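PDB 4H0O: acetate kinase from Entamoeba histolytica, which probably catalyses the reversible, magnesium-dependent transfer of a phosphoryl group to acetate to form acetyl phosphate, as a pyrophosphate-dependent member of the acetokinase family. Local coordinates for residues P69-H73 / P74-K78; D255-Q259 / V260-K264; E189-I192 / N193-N197; G220-G224 / K225-T229; K311-A314 / K315-G319. All coordinates share one frame; numbering follows the deposited sequence.

Overall arrangement
The five contacts sample a helix start (interaction 1), a helix-helix junction at a glycine (2), helix turns (3 and 5) and a hairpin (4). Side-chain caps serve interaction 1; in 5, wholly helical, and 3, mostly so, a hydroxyl returns to the backbone, whereas 4 relies chiefly on strand-to-strand bonds. All are partly buried: Ile-192, Ile-221 and Leu-313 lie buried in 3, 4 and 5, with polar Asn-72, Gln-259 and Asn-223 exposed at caps and turns. Interactions 3 and 4 touch, Ile-192 CD1 lying 3.5 Å from Ile-221 CD1. Interaction 2, its centre about 29 Å from the chain's centre, is the most peripheral; it and interaction 5 meet the second subunit.

Interaction 1. Residues P69-H73 / P74-K78; sequences PILNH and PQAAK
Asn-72 OD1 accepts from the backbone N of Gln-75 at 2.8 Å, with an N-H...O angle of 161° and the donor nearly in line with the side-chain C=O. The bond is one half of a capping box, in which Asn-72 is the N-cap of helix 73-86. The other half runs in the reverse sense: Asn-72 N gives its hydrogen to Gln-75 OE1 at 3.1 Å, approaching from above the amide plane of the glutamine and not along a lone pair. The asparagine gets back to the helix because its CG sits between the backbone N and the carbonyl carbon (chi1 63°), which folds the short side chain over the first turn. The two amide groups then lie across one another with planes 28° apart. Behind them the backbone takes up the usual helical pattern: Ala-76 N bonds Asn-72 O at 3.2 Å and Ala-77 N bonds His-73 O at 2.8 Å.

Leu-71 lies beside the glutamine half of the box and against Ala-76, its CB 4.3 Å from Ala-76 CB. Outside the segments, His-73 and Ala-77 pack on helix 129-143 and on Leu-26 of strand 26-31, seating the new helix against the eight-stranded sheet, while Lys-78 forms a salt bridge with Glu-143. The leucine's CD2 rests 3.8 Å from both CB and OE1 of Gln-75.

Interaction 2. Residues D255-Q259 / V260-K264; sequences DMIQQ and VGIEK
Ile-257 leans out from the last turn of helix 251-260 over the start of the next helix, its CD1 lying 3.6 Å from the CA of Ile-262. Its other branch, CG2, meets Ile-262 CG1 at 3.8 Å, and the two isoleucines pass each other at a slant. With CG1 beside the backbone N (chi1 -55°), the chain bends, which brings CD1 towards the junction although the residue's CB points away from it.

The junction itself is a helix end followed at once by a helix start. Val-260 N still bonds Met-256 O at 3.0 Å in the helical manner. Gly-261 N then closes on Ile-257 O at 2.7 Å, with a more bent N-H...O angle of 142°. Gly-261 takes a positive phi of 90°, a conformation that glycine adopts readily; it also stands at the N-cap position of helix 262-271. Val-260 CG2 lies 3.3 Å from Met-256 O.

The second subunit lies against the first helix: its Gln-177 OE1 accepts from Gln-259 NE2, and its Tyr-178 and Tyr-174 pack on Met-256 and Val-260 respectively. Within the chain, the corner turns helix 251-260 back against helix 262-271, where Met-256, Ile-257 and Val-260 all pack on Val-265.

Interaction 3. Residues E189-I192 / N193-N197; sequences EYVI and NSLKN
Ser-194 OG donates to the carbonyl O of Val-191 at 2.6 Å, the shortest polar bond here, while its own backbone N bonds Tyr-190 O at 3.0 Å. The hydroxyl reaches the carbonyl one turn back because OG stands between the backbone N and the carbonyl carbon (chi1 66°). It approaches well to the side of the C=O bond, at a C=O...O angle of 118°. Val-191 O also receives a weak bond from Leu-195 N, whose 125° N-H...O angle is poor; the same N-H points better at Ile-192 O, 3.1 Å away. The amide is thus shared between an i-4 and an i-3 carbonyl.

A water adds a further link on the Tyr-190 side, donating to Tyr-190 O and accepting from Asn-193 ND2 at 3.1 Å. The backbone N of Asn-193 continues the helical ladder to Glu-189 O.

Farther out the contact is apolar. Val-191 and Leu-195 lie alongside each other and point the same way, with CG1 of the valine 3.9 Å from CD1 of the leucine. Ile-192 CD1 approaches the same leucine methyl more loosely, at 4.3 Å. Beyond the segments Tyr-190 and Asn-193 meet helix 390-402, and Glu-189 touches Phe-157, with its side chain about 7 Å from that of Asp-154, the predicted active-site residue. A serine hydroxyl turned back onto a carbonyl of the preceding turn is a familiar feature of alpha-helices, here in a helix near the probable catalytic centre.

Interaction 4. Residues G220-G224 / K225-T229; sequences GIVNG and KSFDT
Gly-220 forms the tight end of this hairpin: its O accepts from Phe-227 N at 2.7 Å, nearly straight at 169°, and weakly from Asp-228 N as well. Two residues of one strand thus face a single residue of the other, a classic beta bulge, and Gly-220 N completes it by donating to Asp-228 O at 2.8 Å. Next along, Ile-221 and Ser-226 make a non-hydrogen-bonded pair; beside it Ile-221 CA comes within 3.3 Å of Lys-225 O as a CH...O contact. On the other face of the ladder, Val-222 and Phe-227 run alongside each other; CG2 of the valine lies 4.0 Å from CB of the phenylalanine.

The turn end is more open. Val-222 and Lys-225 close a type I' turn through Asn-223 and Gly-224: Val-222 N meets Lys-225 O in the carbonyl plane at 2.9 Å, whereas Lys-225 N returns to Val-222 O at 3.2 Å from well above that carbonyl's plane. Asn-223, though exposed, is held by Ser-204 N; the lysine chain curls off into solvent.

Strand 225-229 is the outermost of its sheet within the chain, and strand 216-222 is paired on its inner side with strand 205-211, Ile-221 bonding Ile-206 through the backbone. Helix 299-324 packs on Val-222 and Phe-227 through Ile-324, while on the opposite face Ser-226 bonds His-158 and touches Phe-157 and Ile-161 in the neighbouring loop.

Interaction 5. Residues K311-A314 / K315-G319; sequences KQLA and KTIGG
Gln-312 O is bonded twice by one residue: Thr-316 OG1 donates to it at 2.5 Å and Thr-316 N at 2.9 Å. The two donors arrive from opposite faces of the carbonyl plane, so the oxygen is held between hydroxyl and amide. This is possible because OG1 lies beside the backbone N and anti to the carbonyl carbon (chi1 -53°), directed back along the helix; the methyl CG2 is anti to the backbone N, beside the carbonyl carbon. The remaining donors follow the regular i to i+4 pattern. Lys-315 N satisfies Lys-311 O at 3.0 Å, Ile-317 N satisfies Leu-313 O, and Gly-318 N reaches Ala-314 O with a straight 168° bond.

These turns belong to the long helix 299-324, which packs across the sheet of the ribonuclease H-like fold. On the sheet-facing side, Leu-313 CD1 meets Ile-317 CD1 at 4.0 Å; the leucine also touches Leu-211 and Cys-218, and the isoleucine Ile-207 and Cys-209. Ala-314, by contrast, packs on Val-322 of the second subunit.

Lys-311 and Lys-315 run side by side and bring their NZ atoms to 3.4 Å, with Lys-315 NZ in long, weak ion pairs with Asp-228 and Glu-323 of the second subunit. Gln-312 OE1 stands 3.9 Å from the NZ of Lys-315.

Interaction 1. Residues P69-H73 / P74-K78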
loop_
_atom_site.group_PDB
_atom_site.type_symbol
_atom_site.label_atom_id
_atom_site.label_comp_id
_atom_site.label_asym_id
_atom_site.label_seq_id
_atom_site.Cartn_x
_atom_site.Cartn_y
_atom_site.Cartn_z
ATOM N N PRO B 69 34.320 -7.277 32.054
ATOM C CA PRO B 69 33.889 -8.496 31.367
ATOM C C PRO B 69 32.909 -8.091 30.270
ATOM O O PRO B 69 32.556 -6.913 30.190
ATOM C CB PRO B 69 33.149 -9.272 32.458
ATOM C CG PRO B 69 33.606 -8.663 33.761
ATOM C CD PRO B 69 33.860 -7.228 33.453
ATOM N N ILE B 70 32.476 -9.030 29.434
ATOM C CA ILE B 70 31.407 -8.720 28.492
ATOM C C ILE B 70 30.149 -8.414 29.303
ATOM O O ILE B 70 29.764 -9.188 30.182
ATOM C CB ILE B 70 31.149 -9.869 27.498
ATOM C CG1 ILE B 70 32.336 -10.019 26.545
ATOM C CG2 ILE B 70 29.877 -9.615 26.700
ATOM C CD1 ILE B 70 32.653 -8.758 25.767
ATOM N N LEU B 71 29.528 -7.273 29.024
ATOM C CA LEU B 71 28.409 -6.799 29.829
ATOM C C LEU B 71 27.101 -6.821 29.047
ATOM O O LEU B 71 27.078 -6.511 27.852
ATOM C CB LEU B 71 28.688 -5.377 30.325
ATOM C CG LEU B 71 29.865 -5.198 31.287
ATOM C CD1 LEU B 71 30.200 -3.725 31.490
ATOM C CD2 LEU B 71 29.548 -5.856 32.615
ATOM N N ASN B 72 26.009 -7.185 29.716
ATOM C CA ASN B 72 24.692 -6.929 29.145
ATOM C C ASN B 72 24.366 -5.442 29.294
ATOM O O ASN B 72 25.207 -4.660 29.740
ATOM C CB ASN B 72 23.604 -7.830 29.755
ATOM C CG ASN B 72 23.402 -7.609 31.249
ATOM O OD1 ASN B 72 23.630 -6.518 31.772
ATOM N ND2 ASN B 72 22.951 -8.652 31.941
ATOM N N HIS B 73 23.153 -5.046 28.933
ATOM C CA HIS B 73 22.795 -3.634 29.003
ATOM C C HIS B 73 22.634 -3.072 30.431
ATOM O O HIS B 73 23.251 -2.056 30.755
ATOM C CB HIS B 73 21.586 -3.325 28.111
ATOM C CG HIS B 73 21.844 -3.543 26.653
ATOM N ND1 HIS B 73 22.786 -2.826 25.947
ATOM C CD2 HIS B 73 21.279 -4.395 25.762
ATOM C CE1 HIS B 73 22.794 -3.229 24.689
ATOM N NE2 HIS B 73 21.887 -4.178 24.551
ATOM N N PRO B 74 21.819 -3.720 31.290
ATOM C CA PRO B 74 21.682 -3.150 32.639
ATOM C C PRO B 74 22.982 -3.148 33.459
ATOM O O PRO B 74 23.172 -2.245 34.277
ATOM C CB PRO B 74 20.630 -4.050 33.302
ATOM C CG PRO B 74 20.658 -5.320 32.519
ATOM C CD PRO B 74 20.968 -4.911 31.111
ATOM N N GLN B 75 23.852 -4.134 33.251
ATOM C CA GLN B 75 25.151 -4.159 33.922
ATOM C C GLN B 75 26.003 -2.975 33.479
ATOM O O GLN B 75 26.646 -2.317 34.297
ATOM C CB GLN B 75 25.890 -5.469 33.639
ATOM C CG GLN B 75 25.344 -6.684 34.378
ATOM C CD GLN B 75 25.744 -7.995 33.716
ATOM O OE1 GLN B 75 26.437 -8.002 32.695
ATOM N NE2 GLN B 75 25.301 -9.108 34.289
ATOM N N ALA B 76 26.009 -2.712 32.176
ATOM C CA ALA B 76 26.732 -1.569 31.640
ATOM C C ALA B 76 26.147 -0.271 32.189
ATOM O O ALA B 76 26.883 0.641 32.561
ATOM C CB ALA B 76 26.683 -1.574 30.125
ATOM N N ALA B 77 24.820 -0.199 32.239
ATOM C CA ALA B 77 24.125 0.978 32.751
ATOM C C ALA B 77 24.587 1.329 34.160
ATOM O O ALA B 77 24.923 2.482 34.443
ATOM C CB ALA B 77 22.628 0.760 32.725
ATOM N N LYS B 78 24.601 0.327 35.036
ATOM C CA LYS B 78 25.051 0.498 36.415
ATOM C C LYS B 78 26.480 1.032 36.497
ATOM O O LYS B 78 26.756 1.995 37.218
ATOM C CB LYS B 78 24.946 -0.829 37.175
ATOM C CG LYS B 78 25.657 -0.838 38.522
ATOM C CD LYS B 78 24.922 -1.710 39.534
ATOM C CE LYS B 78 25.531 -1.577 40.926
ATOM N NZ LYS B 78 24.621 -2.097 41.988
#

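Interaction 2. Residues D255-Q259 / V260-K264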
loop_
_atom_site.group_PDB
_atom_site.type_symbol
_atom_site.label_atom_id
_atom_site.label_comp_id
_atom_site.label_asym_id
_atom_site.label_seq_id
_atom_site.Cartn_x
_atom_site.Cartn_y
_atom_site.Cartn_z
ATOM N N ASP B 255 0.779 -17.703 0.470
ATOM C CA ASP B 255 1.310 -18.685 -0.474
ATOM C C ASP B 255 2.733 -19.121 -0.130
ATOM O O ASP B 255 3.103 -20.273 -0.358
ATOM C CB ASP B 255 1.249 -18.147 -1.906
ATOM C CG ASP B 255 -0.130 -18.290 -2.520
ATOM O OD1 ASP B 255 -0.807 -19.297 -2.221
ATOM O OD2 ASP B 255 -0.536 -17.397 -3.297
ATOM N N MET B 256 3.527 -18.204 0.418
ATOM C CA MET B 256 4.887 -18.532 0.836
ATOM C C MET B 256 4.902 -19.446 2.062
ATOM O O MET B 256 5.805 -20.270 2.206
ATOM C CB MET B 256 5.707 -17.262 1.097
ATOM C CG MET B 256 6.079 -16.490 -0.161
ATOM S SD MET B 256 6.824 -14.883 0.192
ATOM C CE MET B 256 8.394 -15.374 0.911
ATOM N N ILE B 257 3.908 -19.294 2.942
ATOM C CA ILE B 257 3.747 -20.193 4.088
ATOM C C ILE B 257 3.626 -21.632 3.591
ATOM O O ILE B 257 4.260 -22.541 4.130
ATOM C CB ILE B 257 2.480 -19.877 4.923
ATOM C CG1 ILE B 257 2.452 -18.419 5.389
ATOM C CG2 ILE B 257 2.368 -20.822 6.112
ATOM C CD1 ILE B 257 3.516 -18.054 6.381
ATOM N N GLN B 258 2.808 -21.825 2.557
ATOM C CA GLN B 258 2.570 -23.146 1.975
ATOM C C GLN B 258 3.850 -23.786 1.453
ATOM O O GLN B 258 3.999 -25.006 1.484
ATOM C CB GLN B 258 1.545 -23.057 0.841
ATOM C CG GLN B 258 0.109 -22.893 1.298
ATOM C CD GLN B 258 -0.825 -23.901 0.656
ATOM O OE1 GLN B 258 -0.915 -25.048 1.096
ATOM N NE2 GLN B 258 -1.524 -23.479 -0.394
ATOM N N GLN B 259 4.768 -22.953 0.972
ATOM C CA GLN B 259 6.046 -23.429 0.451
ATOM C C GLN B 259 7.061 -23.761 1.545
ATOM O O GLN B 259 7.658 -24.839 1.534
ATOM C CB GLN B 259 6.654 -22.403 -0.515
ATOM C CG GLN B 259 6.100 -22.450 -1.937
ATOM C CD GLN B 259 6.927 -21.635 -2.924
ATOM O OE1 GLN B 259 7.883 -22.139 -3.516
ATOM N NE2 GLN B 259 6.557 -20.371 -3.107
ATOM N N VAL B 260 7.256 -22.831 2.480
ATOM C CA VAL B 260 8.380 -22.913 3.414
ATOM C C VAL B 260 8.005 -22.805 4.896
ATOM O O VAL B 260 8.878 -22.877 5.762
ATOM C CB VAL B 260 9.438 -21.831 3.106
ATOM C CG1 VAL B 260 9.874 -21.909 1.656
ATOM C CG2 VAL B 260 8.878 -20.451 3.410
ATOM N N GLY B 261 6.723 -22.622 5.191
ATOM C CA GLY B 261 6.288 -22.535 6.576
ATOM C C GLY B 261 6.281 -21.124 7.144
ATOM O O GLY B 261 6.834 -20.200 6.547
ATOM N N ILE B 262 5.672 -20.969 8.317
ATOM C CA ILE B 262 5.439 -19.658 8.924
ATOM C C ILE B 262 6.705 -18.874 9.285
ATOM O O ILE B 262 6.910 -17.759 8.799
ATOM C CB ILE B 262 4.545 -19.775 10.182
ATOM C CG1 ILE B 262 3.205 -20.430 9.829
ATOM C CG2 ILE B 262 4.319 -18.409 10.814
ATOM C CD1 ILE B 262 2.332 -20.750 11.034
ATOM N N GLU B 263 7.538 -19.448 10.148
ATOM C CA GLU B 263 8.700 -18.739 10.677
ATOM C C GLU B 263 9.728 -18.341 9.611
ATOM O O GLU B 263 10.353 -17.284 9.711
ATOM C CB GLU B 263 9.368 -19.549 11.792
ATOM C CG GLU B 263 8.586 -19.570 13.104
ATOM C CD GLU B 263 7.473 -20.609 13.124
ATOM O OE1 GLU B 263 7.454 -21.497 12.241
ATOM O OE2 GLU B 263 6.616 -20.537 14.030
ATOM N N LYS B 264 9.900 -19.182 8.596
ATOM C CA LYS B 264 10.827 -18.875 7.510
ATOM C C LYS B 264 10.336 -17.675 6.700
ATOM O O LYS B 264 11.130 -16.828 6.290
ATOM C CB LYS B 264 11.020 -20.094 6.602
ATOM C CG LYS B 264 11.961 -19.868 5.420
ATOM C CD LYS B 264 13.368 -19.472 5.870
ATOM C CE LYS B 264 14.284 -19.198 4.678
ATOM N NZ LYS B 264 15.637 -18.722 5.095
#

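Interaction 3. Residues E189-I192 / N193-N197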
loop_
_atom_site.group_PDB
_atom_site.type_symbol
_atom_site.label_atom_id
_atom_site.label_comp_id
_atom_site.label_asym_id
_atom_site.label_seq_id
_atom_site.Cartn_x
_atom_site.Cartn_y
_atom_site.Cartn_z
ATOM N N GLU B 189 8.178 14.011 15.561
ATOM C CA GLU B 189 7.845 15.155 16.412
ATOM C C GLU B 189 9.064 16.018 16.727
ATOM O O GLU B 189 8.931 17.204 17.029
ATOM C CB GLU B 189 7.088 14.742 17.685
ATOM C CG GLU B 189 7.729 13.647 18.511
ATOM C CD GLU B 189 6.807 13.153 19.617
ATOM O OE1 GLU B 189 6.181 14.000 20.294
ATOM O OE2 GLU B 189 6.704 11.919 19.805
ATOM N N TYR B 190 10.254 15.432 16.631
ATOM C CA TYR B 190 11.476 16.217 16.766
ATOM C C TYR B 190 11.661 17.122 15.552
ATOM O O TYR B 190 11.975 18.306 15.692
ATOM C CB TYR B 190 12.704 15.322 16.924
ATOM C CG TYR B 190 13.999 16.109 16.963
ATOM C CD1 TYR B 190 14.433 16.704 18.138
ATOM C CD2 TYR B 190 14.784 16.258 15.824
ATOM C CE1 TYR B 190 15.614 17.427 18.183
ATOM C CE2 TYR B 190 15.963 16.984 15.858
ATOM C CZ TYR B 190 16.372 17.564 17.042
ATOM O OH TYR B 190 17.544 18.281 17.088
ATOM N N VAL B 191 11.486 16.551 14.363
ATOM C CA VAL B 191 11.634 17.299 13.119
ATOM C C VAL B 191 10.595 18.415 13.024
ATOM O O VAL B 191 10.931 19.559 12.719
ATOM C CB VAL B 191 11.541 16.374 11.889
ATOM C CG1 VAL B 191 11.396 17.189 10.616
ATOM C CG2 VAL B 191 12.770 15.479 11.805
ATOM N N ILE B 192 9.338 18.074 13.295
ATOM C CA ILE B 192 8.258 19.059 13.332
ATOM C C ILE B 192 8.578 20.210 14.288
ATOM O O ILE B 192 8.403 21.383 13.949
ATOM C CB ILE B 192 6.916 18.411 13.736
ATOM C CG1 ILE B 192 6.421 17.487 12.626
ATOM C CG2 ILE B 192 5.864 19.473 14.027
ATOM C CD1 ILE B 192 6.373 18.162 11.264
ATOM N N ASN B 193 9.060 19.873 15.479
ATOM C CA ASN B 193 9.381 20.891 16.470
ATOM C C ASN B 193 10.525 21.797 16.022
ATOM O O ASN B 193 10.523 22.996 16.298
ATOM C CB ASN B 193 9.700 20.254 17.823
ATOM C CG ASN B 193 9.930 21.288 18.908
ATOM O OD1 ASN B 193 8.982 21.796 19.510
ATOM N ND2 ASN B 193 11.195 21.610 19.160
ATOM N N SER B 194 11.502 21.226 15.324
ATOM C CA SER B 194 12.642 22.001 14.842
ATOM C C SER B 194 12.235 22.922 13.693
ATOM O O SER B 194 12.934 23.889 13.382
ATOM C CB SER B 194 13.768 21.072 14.393
ATOM O OG SER B 194 13.379 20.320 13.258
ATOM N N LEU B 195 11.100 22.616 13.069
ATOM C CA LEU B 195 10.606 23.388 11.933
ATOM C C LEU B 195 9.795 24.609 12.374
ATOM O O LEU B 195 9.530 25.506 11.571
ATOM C CB LEU B 195 9.769 22.498 11.010
ATOM C CG LEU B 195 10.557 21.484 10.177
ATOM C CD1 LEU B 195 9.632 20.464 9.533
ATOM C CD2 LEU B 195 11.370 22.196 9.115
ATOM N N LYS B 196 9.412 24.648 13.648
ATOM C CA LYS B 196 8.623 25.761 14.175
ATOM C C LYS B 196 9.402 27.079 14.213
ATOM O O LYS B 196 8.809 28.153 14.315
ATOM C CB LYS B 196 8.064 25.418 15.559
ATOM C CG LYS B 196 7.086 24.252 15.543
ATOM C CD LYS B 196 6.451 24.015 16.905
ATOM C CE LYS B 196 5.439 22.878 16.831
ATOM N NZ LYS B 196 4.887 22.511 18.165
ATOM N N ASN B 197 10.726 26.990 14.128
ATOM C CA ASN B 197 11.576 28.174 14.050
ATOM C C ASN B 197 11.733 28.653 12.613
ATOM O O ASN B 197 12.404 29.651 12.350
ATOM C CB ASN B 197 12.967 27.882 14.623
ATOM C CG ASN B 197 12.959 27.708 16.129
ATOM O OD1 ASN B 197 12.050 28.173 16.817
ATOM N ND2 ASN B 197 13.985 27.045 16.648
HETATM O O HOH W 1 13.478 19.800 18.114
#

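Interaction 4. Residues G220-G224 / K225-T229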
loop_
_atom_site.group_PDB
_atom_site.type_symbol
_atom_site.label_atom_id
_atom_site.label_comp_id
_atom_site.label_asym_id
_atom_site.label_seq_id
_atom_site.Cartn_x
_atom_site.Cartn_y
_atom_site.Cartn_z
ATOM N N GLY B 220 2.069 11.720 7.131
ATOM C CA GLY B 220 1.300 12.885 6.732
ATOM C C GLY B 220 0.966 13.702 7.966
ATOM O O GLY B 220 0.323 13.201 8.892
ATOM N N ILE B 221 1.404 14.958 7.985
ATOM C CA ILE B 221 1.260 15.794 9.171
ATOM C C ILE B 221 0.435 17.057 8.905
ATOM O O ILE B 221 0.803 17.896 8.076
ATOM C CB ILE B 221 2.639 16.164 9.746
ATOM C CG1 ILE B 221 3.396 14.888 10.127
ATOM C CG2 ILE B 221 2.488 17.074 10.952
ATOM C CD1 ILE B 221 4.866 15.098 10.404
ATOM N N VAL B 222 -0.686 17.178 9.613
ATOM C CA VAL B 222 -1.565 18.334 9.468
ATOM C C VAL B 222 -1.505 19.194 10.723
ATOM O O VAL B 222 -1.931 18.766 11.800
ATOM C CB VAL B 222 -3.023 17.912 9.196
ATOM C CG1 VAL B 222 -3.920 19.139 9.046
ATOM C CG2 VAL B 222 -3.097 17.051 7.950
ATOM N N ASN B 223 -0.965 20.401 10.575
ATOM C CA ASN B 223 -0.849 21.348 11.681
ATOM C C ASN B 223 -0.092 20.797 12.893
ATOM O O ASN B 223 -0.491 21.018 14.037
ATOM C CB ASN B 223 -2.231 21.880 12.082
ATOM C CG ASN B 223 -2.964 22.530 10.918
ATOM O OD1 ASN B 223 -2.355 22.881 9.901
ATOM N ND2 ASN B 223 -4.276 22.701 11.063
ATOM N N GLY B 224 0.997 20.078 12.630
ATOM C CA GLY B 224 1.858 19.577 13.687
ATOM C C GLY B 224 1.503 18.200 14.214
ATOM O O GLY B 224 2.205 17.665 15.079
ATOM N N LYS B 225 0.421 17.618 13.699
ATOM C CA LYS B 225 -0.053 16.328 14.197
ATOM C C LYS B 225 -0.105 15.249 13.120
ATOM O O LYS B 225 -0.472 15.515 11.973
ATOM C CB LYS B 225 -1.418 16.486 14.879
ATOM C CG LYS B 225 -1.324 17.133 16.258
ATOM C CD LYS B 225 -2.430 18.149 16.498
ATOM C CE LYS B 225 -3.736 17.488 16.900
ATOM N NZ LYS B 225 -4.782 18.504 17.212
ATOM N N SER B 226 0.281 14.035 13.498
ATOM C CA SER B 226 0.222 12.895 12.593
ATOM C C SER B 226 -1.222 12.644 12.168
ATOM O O SER B 226 -2.101 12.480 13.017
ATOM C CB SER B 226 0.790 11.651 13.280
ATOM O OG SER B 226 0.691 10.511 12.446
ATOM N N PHE B 227 -1.469 12.638 10.860
ATOM C CA PHE B 227 -2.789 12.324 10.327
ATOM C C PHE B 227 -2.807 10.870 9.865
ATOM O O PHE B 227 -3.718 10.111 10.194
ATOM C CB PHE B 227 -3.148 13.263 9.170
ATOM C CG PHE B 227 -4.563 13.109 8.679
ATOM C CD1 PHE B 227 -5.590 13.858 9.237
ATOM C CD2 PHE B 227 -4.868 12.217 7.658
ATOM C CE1 PHE B 227 -6.894 13.718 8.788
ATOM C CE2 PHE B 227 -6.173 12.072 7.204
ATOM C CZ PHE B 227 -7.186 12.824 7.770
ATOM N N ASP B 228 -1.799 10.483 9.094
ATOM C CA ASP B 228 -1.628 9.078 8.743
ATOM C C ASP B 228 -0.152 8.762 8.558
ATOM O O ASP B 228 0.676 9.674 8.462
ATOM C CB ASP B 228 -2.417 8.714 7.484
ATOM C CG ASP B 228 -2.638 7.214 7.352
ATOM O OD1 ASP B 228 -2.496 6.498 8.368
ATOM O OD2 ASP B 228 -2.952 6.745 6.240
ATOM N N THR B 229 0.177 7.475 8.517
ATOM C CA THR B 229 1.570 7.063 8.416
ATOM C C THR B 229 1.739 5.749 7.659
ATOM O O THR B 229 0.775 5.017 7.431
ATOM C CB THR B 229 2.225 6.953 9.802
ATOM O OG1 THR B 229 3.648 6.859 9.659
ATOM C CG2 THR B 229 1.703 5.728 10.541
#

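Interaction 5. Residues K311-A314 / K315-G319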
loop_
_atom_site.group_PDB
_atom_site.type_symbol
_atom_site.label_atom_id
_atom_site.label_comp_id
_atom_site.label_asym_id
_atom_site.label_seq_id
_atom_site.Cartn_x
_atom_site.Cartn_y
_atom_site.Cartn_z
ATOM N N LYS B 311 9.706 3.896 -6.594
ATOM C CA LYS B 311 8.309 3.746 -6.981
ATOM C C LYS B 311 7.393 3.692 -5.762
ATOM O O LYS B 311 6.364 4.366 -5.719
ATOM C CB LYS B 311 8.121 2.491 -7.835
ATOM C CG LYS B 311 6.684 2.238 -8.261
ATOM C CD LYS B 311 6.317 0.770 -8.126
ATOM C CE LYS B 311 5.950 0.421 -6.693
ATOM N NZ LYS B 311 5.135 -0.822 -6.614
ATOM N N GLN B 312 7.770 2.886 -4.773
ATOM C CA GLN B 312 6.965 2.744 -3.567
ATOM C C GLN B 312 6.954 4.019 -2.730
ATOM O O GLN B 312 5.923 4.380 -2.160
ATOM C CB GLN B 312 7.454 1.566 -2.727
ATOM C CG GLN B 312 6.489 1.159 -1.629
ATOM C CD GLN B 312 5.129 0.752 -2.169
ATOM O OE1 GLN B 312 5.002 0.337 -3.323
ATOM N NE2 GLN B 312 4.102 0.872 -1.335
ATOM N N LEU B 313 8.097 4.699 -2.666
ATOM C CA LEU B 313 8.199 5.957 -1.929
ATOM C C LEU B 313 7.340 7.034 -2.585
ATOM O O LEU B 313 6.634 7.780 -1.906
ATOM C CB LEU B 313 9.659 6.414 -1.829
ATOM C CG LEU B 313 9.935 7.743 -1.116
ATOM C CD1 LEU B 313 9.269 7.788 0.251
ATOM C CD2 LEU B 313 11.432 7.990 -0.969
ATOM N N ALA B 314 7.395 7.101 -3.911
ATOM C CA ALA B 314 6.606 8.072 -4.657
ATOM C C ALA B 314 5.108 7.815 -4.479
ATOM O O ALA B 314 4.329 8.742 -4.243
ATOM C CB ALA B 314 6.982 8.037 -6.122
ATOM N N LYS B 315 4.709 6.554 -4.600
ATOM C CA LYS B 315 3.309 6.171 -4.439
ATOM C C LYS B 315 2.795 6.470 -3.028
ATOM O O LYS B 315 1.651 6.899 -2.846
ATOM C CB LYS B 315 3.128 4.686 -4.762
ATOM C CG LYS B 315 1.713 4.175 -4.543
ATOM C CD LYS B 315 1.647 2.652 -4.599
ATOM C CE LYS B 315 2.136 2.115 -5.938
ATOM N NZ LYS B 315 2.126 0.623 -5.991
ATOM N N THR B 316 3.650 6.247 -2.034
ATOM C CA THR B 316 3.289 6.494 -0.641
ATOM C C THR B 316 3.069 7.986 -0.374
ATOM O O THR B 316 2.129 8.368 0.331
ATOM C CB THR B 316 4.364 5.956 0.317
ATOM O OG1 THR B 316 4.619 4.575 0.022
ATOM C CG2 THR B 316 3.901 6.090 1.765
ATOM N N ILE B 317 3.941 8.821 -0.933
ATOM C CA ILE B 317 3.815 10.269 -0.801
ATOM C C ILE B 317 2.546 10.760 -1.497
ATOM O O ILE B 317 1.790 11.565 -0.938
ATOM C CB ILE B 317 5.052 10.997 -1.373
ATOM C CG1 ILE B 317 6.287 10.698 -0.519
ATOM C CG2 ILE B 317 4.814 12.499 -1.451
ATOM C CD1 ILE B 317 7.598 11.134 -1.160
ATOM N N GLY B 318 2.313 10.268 -2.713
ATOM C CA GLY B 318 1.101 10.591 -3.448
ATOM C C GLY B 318 -0.165 10.268 -2.673
ATOM O O GLY B 318 -1.104 11.065 -2.646
ATOM N N GLY B 319 -0.192 9.099 -2.036
ATOM C CA GLY B 319 -1.358 8.672 -1.283
ATOM C C GLY B 319 -1.599 9.522 -0.048
ATOM O O GLY B 319 -2.743 9.842 0.282
#